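Local structure of possible atls1-like light-inducible protein (Prochlorococcus marinus, 2XCZ) at residues E22-L31 / R72-H83; E55-G66 / R94-A104. The protein is of unknown function but belongs to the macrophage migration inhibitory factor family of small trimeric alpha/beta proteins. All coordinates share one frame; numbering follows the deposited sequence.

Contact 1 lies in the helical layer of the subunit and contact 2 in its four-stranded sheet. Contact 1 pairs the two antiparallel helices, and contact 2 pairs two parallel strands of the sheet beneath them. They share one beta-alpha-beta unit: helix 72-88 of contact 1 lies in the chain between strands 58-64 and 95-101 of contact 2. Val-76 and Val-80 rest on Phe-99 and Ile-97, which ties the layers together. Both contacts are part buried and part exposed. Contact 1 relies on leucine and valine packing, with bridging waters at one end. Contact 2 relies on backbone hydrogen bonds, with a salt bridge on the sheet face turned from the helices. Both contacts also touch the second subunit.

Contact 1: residues E22-L31 / R72-H83; sequences ELSSKLAELL and RTQEVSELVCGH
Leu-30 and Leu-79 meet in the apolar middle of the helix pair. The CD2 of Leu-30 lies 3.9 Å from CD2 of Leu-79 and 3.7 Å from CG2 of Val-76. Leu-31 presses its CD2 on the same Val-76 CG2. On the sheet side, CD1 of Leu-27 reaches CG1 of Val-76 at 4.0 Å. Leu-23 and Leu-27 go on to touch Ile-4 of strand 3-8.

The outer side is more polar and more open. There Lys-26 lays its CB on Leu-79 CD1, and its NZ forms a salt bridge with Glu-22 OE1 (3.0 Å). His-83 is buried beneath them, its NE2 bonded to Leu-19 O. The Glu-22 carboxylate carbon sits at the edge of the His-83 ring, with the two planes perpendicular. At the other end, Leu-30 O lies over one face of the Arg-72 guanidinium. Water 2 links Leu-31 O (2.7 Å) to Arg-72 NH1 (3.0 Å), and NH1 also bonds Ala-67 O.

The axes of segments 22-31 and 72-83 approach to 10.8 Å, and their directions differ by 164°. Such a nearly antiparallel helix pair over a beta-sheet is characteristic of the MIF fold.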
loop_
_atom_site.group_PDB
_atom_site.type_symbol
_atom_site.label_atom_id
_atom_site.label_comp_id
_atom_site.label_asym_id
_atom_site.label_seq_id
_atom_site.Cartn_x
_atom_site.Cartn_y
_atom_site.Cartn_z
ATOM N N GLU A 22 -8.622 5.381 -18.914
ATOM C CA GLU A 22 -7.605 5.596 -19.926
ATOM C C GLU A 22 -6.286 4.938 -19.517
ATOM O O GLU A 22 -5.664 4.247 -20.314
ATOM C CB GLU A 22 -7.417 7.080 -20.186
ATOM C CG GLU A 22 -6.489 7.379 -21.352
ATOM C CD GLU A 22 -6.147 8.850 -21.465
ATOM O OE1 GLU A 22 -5.064 9.165 -22.000
ATOM O OE2 GLU A 22 -6.945 9.693 -21.011
ATOM N N LEU A 23 -5.871 5.153 -18.270
ATOM C CA LEU A 23 -4.699 4.467 -17.731
ATOM C C LEU A 23 -4.794 2.926 -17.817
ATOM O O LEU A 23 -3.802 2.244 -18.121
ATOM C CB LEU A 23 -4.448 4.934 -16.292
ATOM C CG LEU A 23 -3.236 4.342 -15.575
ATOM C CD1 LEU A 23 -1.955 4.575 -16.363
ATOM C CD2 LEU A 23 -3.133 4.904 -14.162
ATOM N N SER A 24 -5.986 2.397 -17.543
ATOM C CA SER A 24 -6.256 0.966 -17.561
ATOM C C SER A 24 -6.014 0.339 -18.942
ATOM O O SER A 24 -5.320 -0.676 -19.059
ATOM C CB SER A 24 -7.695 0.705 -17.097
ATOM O OG SER A 24 -8.017 -0.669 -17.169
ATOM N N SER A 25 -6.590 0.936 -19.985
ATOM C CA SER A 25 -6.400 0.424 -21.353
ATOM C C SER A 25 -4.947 0.543 -21.837
ATOM O O SER A 25 -4.418 -0.392 -22.437
ATOM C CB SER A 25 -7.356 1.097 -22.332
ATOM O OG SER A 25 -7.403 2.483 -22.084
ATOM N N LYS A 26 -4.316 1.685 -21.556
ATOM C CA LYS A 26 -2.909 1.904 -21.899
ATOM C C LYS A 26 -1.987 0.897 -21.228
ATOM O O LYS A 26 -1.092 0.333 -21.876
ATOM C CB LYS A 26 -2.484 3.339 -21.569
ATOM C CG LYS A 26 -3.228 4.352 -22.447
ATOM C CD LYS A 26 -2.703 5.762 -22.319
ATOM C CE LYS A 26 -3.160 6.569 -23.529
ATOM N NZ LYS A 26 -2.724 7.982 -23.438
ATOM N N LEU A 27 -2.217 0.663 -19.936
ATOM C CA LEU A 27 -1.426 -0.319 -19.204
ATOM C C LEU A 27 -1.640 -1.750 -19.703
ATOM O O LEU A 27 -0.686 -2.525 -19.808
ATOM C CB LEU A 27 -1.623 -0.197 -17.681
ATOM C CG LEU A 27 -0.650 -1.037 -16.833
ATOM C CD1 LEU A 27 0.800 -0.540 -16.971
ATOM C CD2 LEU A 27 -1.065 -1.048 -15.361
ATOM N N ALA A 28 -2.882 -2.106 -20.026
ATOM C CA ALA A 28 -3.147 -3.441 -20.588
ATOM C C ALA A 28 -2.322 -3.666 -21.866
ATOM O O ALA A 28 -1.675 -4.703 -22.030
ATOM C CB ALA A 28 -4.625 -3.624 -20.869
ATOM N N GLU A 29 -2.351 -2.679 -22.754
ATOM C CA GLU A 29 -1.682 -2.800 -24.033
ATOM C C GLU A 29 -0.177 -2.907 -23.845
ATOM O O GLU A 29 0.463 -3.774 -24.445
ATOM C CB GLU A 29 -2.023 -1.628 -24.946
ATOM C CG GLU A 29 -1.682 -1.924 -26.402
ATOM C CD GLU A 29 -0.989 -0.776 -27.109
ATOM O OE1 GLU A 29 -0.821 0.311 -26.498
ATOM O OE2 GLU A 29 -0.607 -0.973 -28.286
ATOM N N LEU A 30 0.389 -2.045 -23.000
ATOM C CA LEU A 30 1.830 -2.058 -22.770
ATOM C C LEU A 30 2.320 -3.372 -22.163
ATOM O O LEU A 30 3.363 -3.909 -22.576
ATOM C CB LEU A 30 2.270 -0.861 -21.911
ATOM C CG LEU A 30 3.761 -0.756 -21.548
ATOM C CD1 LEU A 30 4.657 -0.800 -22.801
ATOM C CD2 LEU A 30 4.042 0.506 -20.729
ATOM N N LEU A 31 1.579 -3.889 -21.181
ATOM C CA LEU A 31 1.960 -5.136 -20.511
ATOM C C LEU A 31 1.568 -6.404 -21.272
ATOM O O LEU A 31 1.951 -7.512 -20.884
ATOM C CB LEU A 31 1.394 -5.174 -19.091
ATOM C CG LEU A 31 1.919 -4.097 -18.140
ATOM C CD1 LEU A 31 1.301 -4.330 -16.768
ATOM C CD2 LEU A 31 3.441 -4.121 -18.060
ATOM N N ARG A 72 10.699 -2.975 -19.578
ATOM C CA ARG A 72 9.303 -2.763 -19.211
ATOM C C ARG A 72 9.068 -1.790 -18.054
ATOM O O ARG A 72 8.166 -0.948 -18.142
ATOM C CB ARG A 72 8.613 -4.102 -18.932
ATOM C CG ARG A 72 8.140 -4.820 -20.180
ATOM C CD ARG A 72 6.767 -4.313 -20.580
ATOM N NE ARG A 72 6.308 -4.932 -21.822
ATOM C CZ ARG A 72 5.634 -6.075 -21.902
ATOM N NH1 ARG A 72 5.306 -6.756 -20.809
ATOM N NH2 ARG A 72 5.276 -6.537 -23.089
ATOM N N THR A 73 9.863 -1.887 -16.986
ATOM C CA THR A 73 9.649 -0.966 -15.856
ATOM C C THR A 73 9.959 0.470 -16.267
ATOM O O THR A 73 9.250 1.384 -15.854
ATOM C CB THR A 73 10.397 -1.354 -14.544
ATOM O OG1 THR A 73 11.809 -1.365 -14.779
ATOM C CG2 THR A 73 9.937 -2.717 -14.025
ATOM N N GLN A 74 10.973 0.676 -17.118
ATOM C CA GLN A 74 11.200 2.016 -17.695
ATOM C C GLN A 74 10.013 2.504 -18.544
ATOM O O GLN A 74 9.567 3.650 -18.410
ATOM C CB GLN A 74 12.518 2.092 -18.496
ATOM C CG GLN A 74 13.750 2.350 -17.626
ATOM C CD GLN A 74 15.060 2.542 -18.415
ATOM O OE1 GLN A 74 15.071 2.619 -19.649
ATOM N NE2 GLN A 74 16.174 2.618 -17.683
ATOM N N GLU A 75 9.507 1.633 -19.414
ATOM C CA GLU A 75 8.398 1.977 -20.283
ATOM C C GLU A 75 7.119 2.249 -19.507
ATOM O O GLU A 75 6.363 3.155 -19.859
ATOM C CB GLU A 75 8.158 0.862 -21.314
ATOM C CG GLU A 75 9.309 0.710 -22.302
ATOM C CD GLU A 75 9.252 -0.582 -23.097
ATOM O OE1 GLU A 75 8.230 -1.297 -23.023
ATOM O OE2 GLU A 75 10.237 -0.888 -23.803
ATOM N N VAL A 76 6.870 1.459 -18.463
ATOM C CA VAL A 76 5.693 1.684 -17.617
ATOM C C VAL A 76 5.841 3.023 -16.886
ATOM O O VAL A 76 4.901 3.820 -16.813
ATOM C CB VAL A 76 5.434 0.521 -16.618
ATOM C CG1 VAL A 76 4.315 0.883 -15.643
ATOM C CG2 VAL A 76 5.080 -0.782 -17.367
ATOM N N SER A 77 7.039 3.300 -16.391
ATOM C CA SER A 77 7.265 4.564 -15.702
ATOM C C SER A 77 7.034 5.749 -16.649
ATOM O O SER A 77 6.417 6.739 -16.272
ATOM C CB SER A 77 8.667 4.607 -15.098
ATOM O OG SER A 77 8.876 5.842 -14.451
ATOM N N GLU A 78 7.504 5.632 -17.885
ATOM C CA GLU A 78 7.280 6.703 -18.850
ATOM C C GLU A 78 5.776 6.925 -19.069
ATOM O O GLU A 78 5.298 8.064 -19.010
ATOM C CB GLU A 78 8.020 6.420 -20.162
ATOM C CG GLU A 78 7.914 7.533 -21.206
ATOM C CD GLU A 78 8.498 7.132 -22.555
ATOM O OE1 GLU A 78 8.684 5.915 -22.808
ATOM O OE2 GLU A 78 8.765 8.041 -23.372
ATOM N N LEU A 79 5.039 5.838 -19.287
ATOM C CA LEU A 79 3.586 5.901 -19.451
ATOM C C LEU A 79 2.899 6.541 -18.249
ATOM O O LEU A 79 2.110 7.495 -18.392
ATOM C CB LEU A 79 3.003 4.497 -19.698
ATOM C CG LEU A 79 1.482 4.332 -19.525
ATOM C CD1 LEU A 79 0.677 5.100 -20.588
ATOM C CD2 LEU A 79 1.119 2.843 -19.509
ATOM N N VAL A 80 3.198 6.002 -17.070
ATOM C CA VAL A 80 2.511 6.381 -15.842
ATOM C C VAL A 80 2.830 7.822 -15.437
ATOM O O VAL A 80 1.918 8.600 -15.119
ATOM C CB VAL A 80 2.830 5.386 -14.703
ATOM C CG1 VAL A 80 2.338 5.895 -13.349
ATOM C CG2 VAL A 80 2.201 4.034 -15.024
ATOM N N CYS A 81 4.112 8.182 -15.454
ATOM C CA CYS A 81 4.514 9.551 -15.099
ATOM C C CYS A 81 3.913 10.544 -16.084
ATOM O O CYS A 81 3.426 11.604 -15.682
ATOM C CB CYS A 81 6.030 9.700 -15.047
ATOM S SG CYS A 81 6.775 8.819 -13.667
ATOM N N GLY A 82 3.916 10.178 -17.365
ATOM C CA GLY A 82 3.329 11.037 -18.398
ATOM C C GLY A 82 1.834 11.249 -18.220
ATOM O O GLY A 82 1.335 12.389 -18.304
ATOM N N HIS A 83 1.122 10.156 -17.950
ATOM C CA HIS A 83 -0.326 10.190 -17.745
ATOM C C HIS A 83 -0.672 11.047 -16.521
ATOM O O HIS A 83 -1.590 11.876 -16.559
ATOM C CB HIS A 83 -0.870 8.764 -17.585
ATOM C CG HIS A 83 -2.359 8.675 -17.697
ATOM N ND1 HIS A 83 -3.014 8.723 -18.909
ATOM C CD2 HIS A 83 -3.321 8.555 -16.749
ATOM C CE1 HIS A 83 -4.318 8.639 -18.703
ATOM N NE2 HIS A 83 -4.530 8.528 -17.400
HETATM O O HOH W 1 4.150 -4.721 -25.000
HETATM O O HOH W 2 3.911 -9.219 -21.701
#

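Contact 2: residues E55-G66 / R94-A104; sequences EPTCYVEVKSIG and RIYIGFEDVPA
Val-62 and Phe-99 lie side by side on neighbouring parallel strands of a beta-alpha-beta unit of the MIF fold. Their side chains point the same way, toward helix 72-88. Val-62 CB is 3.8 Å from Phe-99 CD1, and its CG2 meets CG2 of Ile-97. That methyl also sits over one face of the Phe-99 ring, near its rim. Between the strands, Gly-98 N donates to Val-60 O at 2.8 Å.

On the other face, Tyr-59 has CG anti to its backbone N (chi1 176°). Its ring leans across to strand 95-101, with Tyr-96 CB at its edge and OH 3.5 Å from Gly-98 CA. Tyr-96 turns away, and its OH bonds Tyr-37 O of the second subunit. Lys-63 is extended to CE, then bends at chi4 (-51°). This brings NZ to Glu-100 OE1 at 2.8 Å, from above the carboxylate plane. Water 3 joins the same NZ to Gly-98 O.

At the start of the pair, Arg-94 bends at chi3 (67°). Its NE binds Pro-56 O and its NH1 binds Glu-55 O. Both oxygens lie near the guanidinium plane, but the donors come from above the carbonyl planes. Arg-94 O accepts from both Cys-58 N and Thr-57 OG1, the latter at 2.8 Å. At the far end, Gly-66 N donates to Asp-101 OD1 at 3.0 Å.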
loop_
_atom_site.group_PDB
_atom_site.type_symbol
_atom_site.label_atom_id
_atom_site.label_comp_id
_atom_site.label_asym_id
_atom_site.label_seq_id
_atom_site.Cartn_x
_atom_site.Cartn_y
_atom_site.Cartn_z
ATOM N N GLU A 55 4.802 20.457 -2.217
ATOM C CA GLU A 55 4.399 20.641 -3.605
ATOM C C GLU A 55 3.784 19.349 -4.169
ATOM O O GLU A 55 4.069 18.244 -3.654
ATOM C CB GLU A 55 5.582 21.118 -4.452
ATOM C CG GLU A 55 5.890 22.612 -4.236
ATOM C CD GLU A 55 4.744 23.512 -4.694
ATOM O OE1 GLU A 55 4.607 23.743 -5.922
ATOM O OE2 GLU A 55 3.971 23.983 -3.833
ATOM N N PRO A 56 2.922 19.473 -5.197
ATOM C CA PRO A 56 2.248 18.326 -5.810
ATOM C C PRO A 56 3.201 17.146 -5.974
ATOM O O PRO A 56 4.287 17.301 -6.530
ATOM C CB PRO A 56 1.786 18.872 -7.163
ATOM C CG PRO A 56 1.492 20.315 -6.855
ATOM C CD PRO A 56 2.505 20.747 -5.827
ATOM N N THR A 57 2.788 15.997 -5.438
ATOM C CA THR A 57 3.616 14.789 -5.478
ATOM C C THR A 57 2.735 13.538 -5.469
ATOM O O THR A 57 1.545 13.602 -5.134
ATOM C CB THR A 57 4.645 14.766 -4.345
ATOM O OG1 THR A 57 5.517 13.643 -4.528
ATOM C CG2 THR A 57 3.976 14.677 -2.988
ATOM N N CYS A 58 3.326 12.398 -5.830
ATOM C CA CYS A 58 2.539 11.228 -6.144
ATOM C C CYS A 58 3.346 9.961 -5.851
ATOM O O CYS A 58 4.508 9.892 -6.226
ATOM C CB CYS A 58 2.235 11.314 -7.645
ATOM S SG CYS A 58 1.318 10.057 -8.300
ATOM N N TYR A 59 2.744 8.987 -5.160
ATOM C CA TYR A 59 3.326 7.639 -5.090
ATOM C C TYR A 59 2.436 6.635 -5.805
ATOM O O TYR A 59 1.242 6.556 -5.533
ATOM C CB TYR A 59 3.545 7.159 -3.649
ATOM C CG TYR A 59 4.051 5.725 -3.616
ATOM C CD1 TYR A 59 5.296 5.401 -4.155
ATOM C CD2 TYR A 59 3.255 4.694 -3.099
ATOM C CE1 TYR A 59 5.750 4.088 -4.166
ATOM C CE2 TYR A 59 3.700 3.355 -3.103
ATOM C CZ TYR A 59 4.946 3.075 -3.650
ATOM O OH TYR A 59 5.402 1.771 -3.650
ATOM N N VAL A 60 3.030 5.820 -6.669
ATOM C CA VAL A 60 2.263 4.805 -7.390
ATOM C C VAL A 60 2.803 3.423 -7.064
ATOM O O VAL A 60 4.008 3.228 -7.057
ATOM C CB VAL A 60 2.394 5.006 -8.913
ATOM C CG1 VAL A 60 1.479 4.021 -9.682
ATOM C CG2 VAL A 60 2.072 6.467 -9.294
ATOM N N GLU A 61 1.920 2.463 -6.805
ATOM C CA GLU A 61 2.391 1.073 -6.817
ATOM C C GLU A 61 1.860 0.323 -8.026
ATOM O O GLU A 61 0.683 0.437 -8.376
ATOM C CB GLU A 61 2.118 0.340 -5.522
ATOM C CG GLU A 61 0.761 0.443 -4.989
ATOM C CD GLU A 61 0.515 -0.560 -3.856
ATOM O OE1 GLU A 61 1.434 -0.804 -3.022
ATOM O OE2 GLU A 61 -0.605 -1.086 -3.801
ATOM N N VAL A 62 2.768 -0.383 -8.690
ATOM C CA VAL A 62 2.426 -1.195 -9.828
ATOM C C VAL A 62 2.808 -2.635 -9.543
ATOM O O VAL A 62 3.928 -2.896 -9.136
ATOM C CB VAL A 62 3.149 -0.724 -11.109
ATOM C CG1 VAL A 62 2.910 -1.711 -12.265
ATOM C CG2 VAL A 62 2.669 0.672 -11.508
ATOM N N LYS A 63 1.869 -3.556 -9.758
ATOM C CA LYS A 63 2.158 -4.987 -9.634
ATOM C C LYS A 63 1.680 -5.726 -10.871
ATOM O O LYS A 63 0.705 -5.349 -11.514
ATOM C CB LYS A 63 1.521 -5.599 -8.376
ATOM C CG LYS A 63 1.959 -4.958 -7.068
ATOM C CD LYS A 63 1.334 -5.690 -5.890
ATOM C CE LYS A 63 1.644 -5.004 -4.564
ATOM N NZ LYS A 63 3.106 -4.727 -4.356
ATOM N N SER A 64 2.385 -6.801 -11.200
ATOM C CA SER A 64 1.984 -7.656 -12.299
ATOM C C SER A 64 2.508 -9.055 -12.047
ATOM O O SER A 64 3.537 -9.222 -11.374
ATOM C CB SER A 64 2.577 -7.138 -13.614
ATOM O OG SER A 64 2.055 -7.868 -14.712
ATOM N N ILE A 65 1.792 -10.055 -12.568
ATOM C CA ILE A 65 2.336 -11.397 -12.650
ATOM C C ILE A 65 3.166 -11.415 -13.933
ATOM O O ILE A 65 2.631 -11.489 -15.044
ATOM C CB ILE A 65 1.237 -12.495 -12.654
ATOM C CG1 ILE A 65 0.453 -12.497 -11.337
ATOM C CG2 ILE A 65 1.879 -13.876 -12.870
ATOM C CD1 ILE A 65 -0.809 -13.354 -11.383
ATOM N N GLY A 66 4.475 -11.326 -13.759
ATOM C CA GLY A 66 5.403 -11.143 -14.859
ATOM C C GLY A 66 5.139 -9.867 -15.644
ATOM O O GLY A 66 4.509 -8.926 -15.136
ATOM N N ARG A 94 8.400 14.548 -9.467
ATOM C CA ARG A 94 7.845 14.372 -8.125
ATOM C C ARG A 94 6.970 13.114 -8.025
ATOM O O ARG A 94 6.108 12.999 -7.142
ATOM C CB ARG A 94 7.109 15.638 -7.680
ATOM C CG ARG A 94 8.115 16.774 -7.375
ATOM C CD ARG A 94 7.446 18.031 -6.840
ATOM N NE ARG A 94 6.845 17.881 -5.512
ATOM C CZ ARG A 94 7.513 17.872 -4.357
ATOM N NH1 ARG A 94 6.834 17.751 -3.220
ATOM N NH2 ARG A 94 8.842 17.977 -4.326
ATOM N N ILE A 95 7.212 12.173 -8.941
ATOM C CA ILE A 95 6.473 10.898 -8.957
ATOM C C ILE A 95 7.404 9.725 -8.675
ATOM O O ILE A 95 8.457 9.599 -9.308
ATOM C CB ILE A 95 5.750 10.677 -10.315
ATOM C CG1 ILE A 95 4.791 11.851 -10.600
ATOM C CG2 ILE A 95 5.041 9.307 -10.321
ATOM C CD1 ILE A 95 4.140 11.802 -11.960
ATOM N N TYR A 96 7.026 8.893 -7.700
ATOM C CA TYR A 96 7.715 7.627 -7.440
ATOM C C TYR A 96 6.785 6.473 -7.778
ATOM O O TYR A 96 5.576 6.551 -7.545
ATOM C CB TYR A 96 8.079 7.511 -5.962
ATOM C CG TYR A 96 9.428 8.057 -5.558
ATOM C CD1 TYR A 96 10.350 8.492 -6.503
ATOM C CD2 TYR A 96 9.809 8.061 -4.219
ATOM C CE1 TYR A 96 11.615 8.957 -6.121
ATOM C CE2 TYR A 96 11.057 8.535 -3.829
ATOM C CZ TYR A 96 11.954 8.968 -4.782
ATOM O OH TYR A 96 13.210 9.419 -4.414
ATOM N N ILE A 97 7.368 5.402 -8.312
ATOM C CA ILE A 97 6.632 4.181 -8.599
ATOM C C ILE A 97 7.338 2.994 -7.981
ATOM O O ILE A 97 8.526 2.736 -8.288
ATOM C CB ILE A 97 6.444 3.937 -10.125
ATOM C CG1 ILE A 97 5.813 5.163 -10.814
ATOM C CG2 ILE A 97 5.586 2.698 -10.356
ATOM C CD1 ILE A 97 5.905 5.095 -12.337
ATOM N N GLY A 98 6.621 2.246 -7.141
ATOM C CA GLY A 98 7.158 0.969 -6.625
ATOM C C GLY A 98 6.604 -0.186 -7.439
ATOM O O GLY A 98 5.376 -0.388 -7.484
ATOM N N PHE A 99 7.501 -0.956 -8.062
ATOM C CA PHE A 99 7.109 -2.117 -8.881
ATOM C C PHE A 99 7.295 -3.435 -8.130
ATOM O O PHE A 99 8.247 -3.581 -7.358
ATOM C CB PHE A 99 7.991 -2.208 -10.144
ATOM C CG PHE A 99 7.722 -1.147 -11.168
ATOM C CD1 PHE A 99 6.782 -1.359 -12.183
ATOM C CD2 PHE A 99 8.420 0.057 -11.137
ATOM C CE1 PHE A 99 6.551 -0.398 -13.136
ATOM C CE2 PHE A 99 8.202 1.044 -12.094
ATOM C CZ PHE A 99 7.252 0.832 -13.098
ATOM N N GLU A 100 6.428 -4.410 -8.407
ATOM C CA GLU A 100 6.610 -5.772 -7.904
ATOM C C GLU A 100 6.151 -6.764 -8.981
ATOM O O GLU A 100 5.067 -6.621 -9.545
ATOM C CB GLU A 100 5.803 -5.976 -6.619
ATOM C CG GLU A 100 5.975 -7.346 -5.969
ATOM C CD GLU A 100 5.325 -7.417 -4.597
ATOM O OE1 GLU A 100 4.082 -7.299 -4.500
ATOM O OE2 GLU A 100 6.063 -7.581 -3.601
ATOM N N ASP A 101 7.019 -7.724 -9.303
ATOM C CA ASP A 101 6.644 -8.870 -10.121
ATOM C C ASP A 101 6.206 -9.952 -9.130
ATOM O O ASP A 101 7.023 -10.522 -8.388
ATOM C CB ASP A 101 7.842 -9.307 -10.986
ATOM C CG ASP A 101 7.566 -10.564 -11.804
ATOM O OD1 ASP A 101 6.512 -11.220 -11.614
ATOM O OD2 ASP A 101 8.431 -10.911 -12.638
ATOM N N VAL A 102 4.898 -10.203 -9.089
ATOM C CA VAL A 102 4.289 -11.052 -8.063
ATOM C C VAL A 102 4.117 -12.472 -8.596
ATOM O O VAL A 102 3.574 -12.642 -9.692
ATOM C CB VAL A 102 2.891 -10.526 -7.666
ATOM C CG1 VAL A 102 2.309 -11.373 -6.529
ATOM C CG2 VAL A 102 2.965 -9.061 -7.243
ATOM N N PRO A 103 4.592 -13.487 -7.842
ATOM C CA PRO A 103 4.301 -14.854 -8.275
ATOM C C PRO A 103 2.803 -15.095 -8.276
ATOM O O PRO A 103 2.085 -14.577 -7.403
ATOM C CB PRO A 103 4.998 -15.717 -7.211
ATOM C CG PRO A 103 6.065 -14.839 -6.672
ATOM C CD PRO A 103 5.432 -13.479 -6.636
ATOM N N ALA A 104 2.324 -15.851 -9.266
ATOM C CA ALA A 104 0.891 -16.094 -9.429
ATOM C C ALA A 104 0.232 -16.666 -8.165
ATOM O O ALA A 104 -0.887 -16.277 -7.806
ATOM C CB ALA A 104 0.638 -16.981 -10.639
HETATM O O HOH W 3 4.116 -2.761 -6.094
#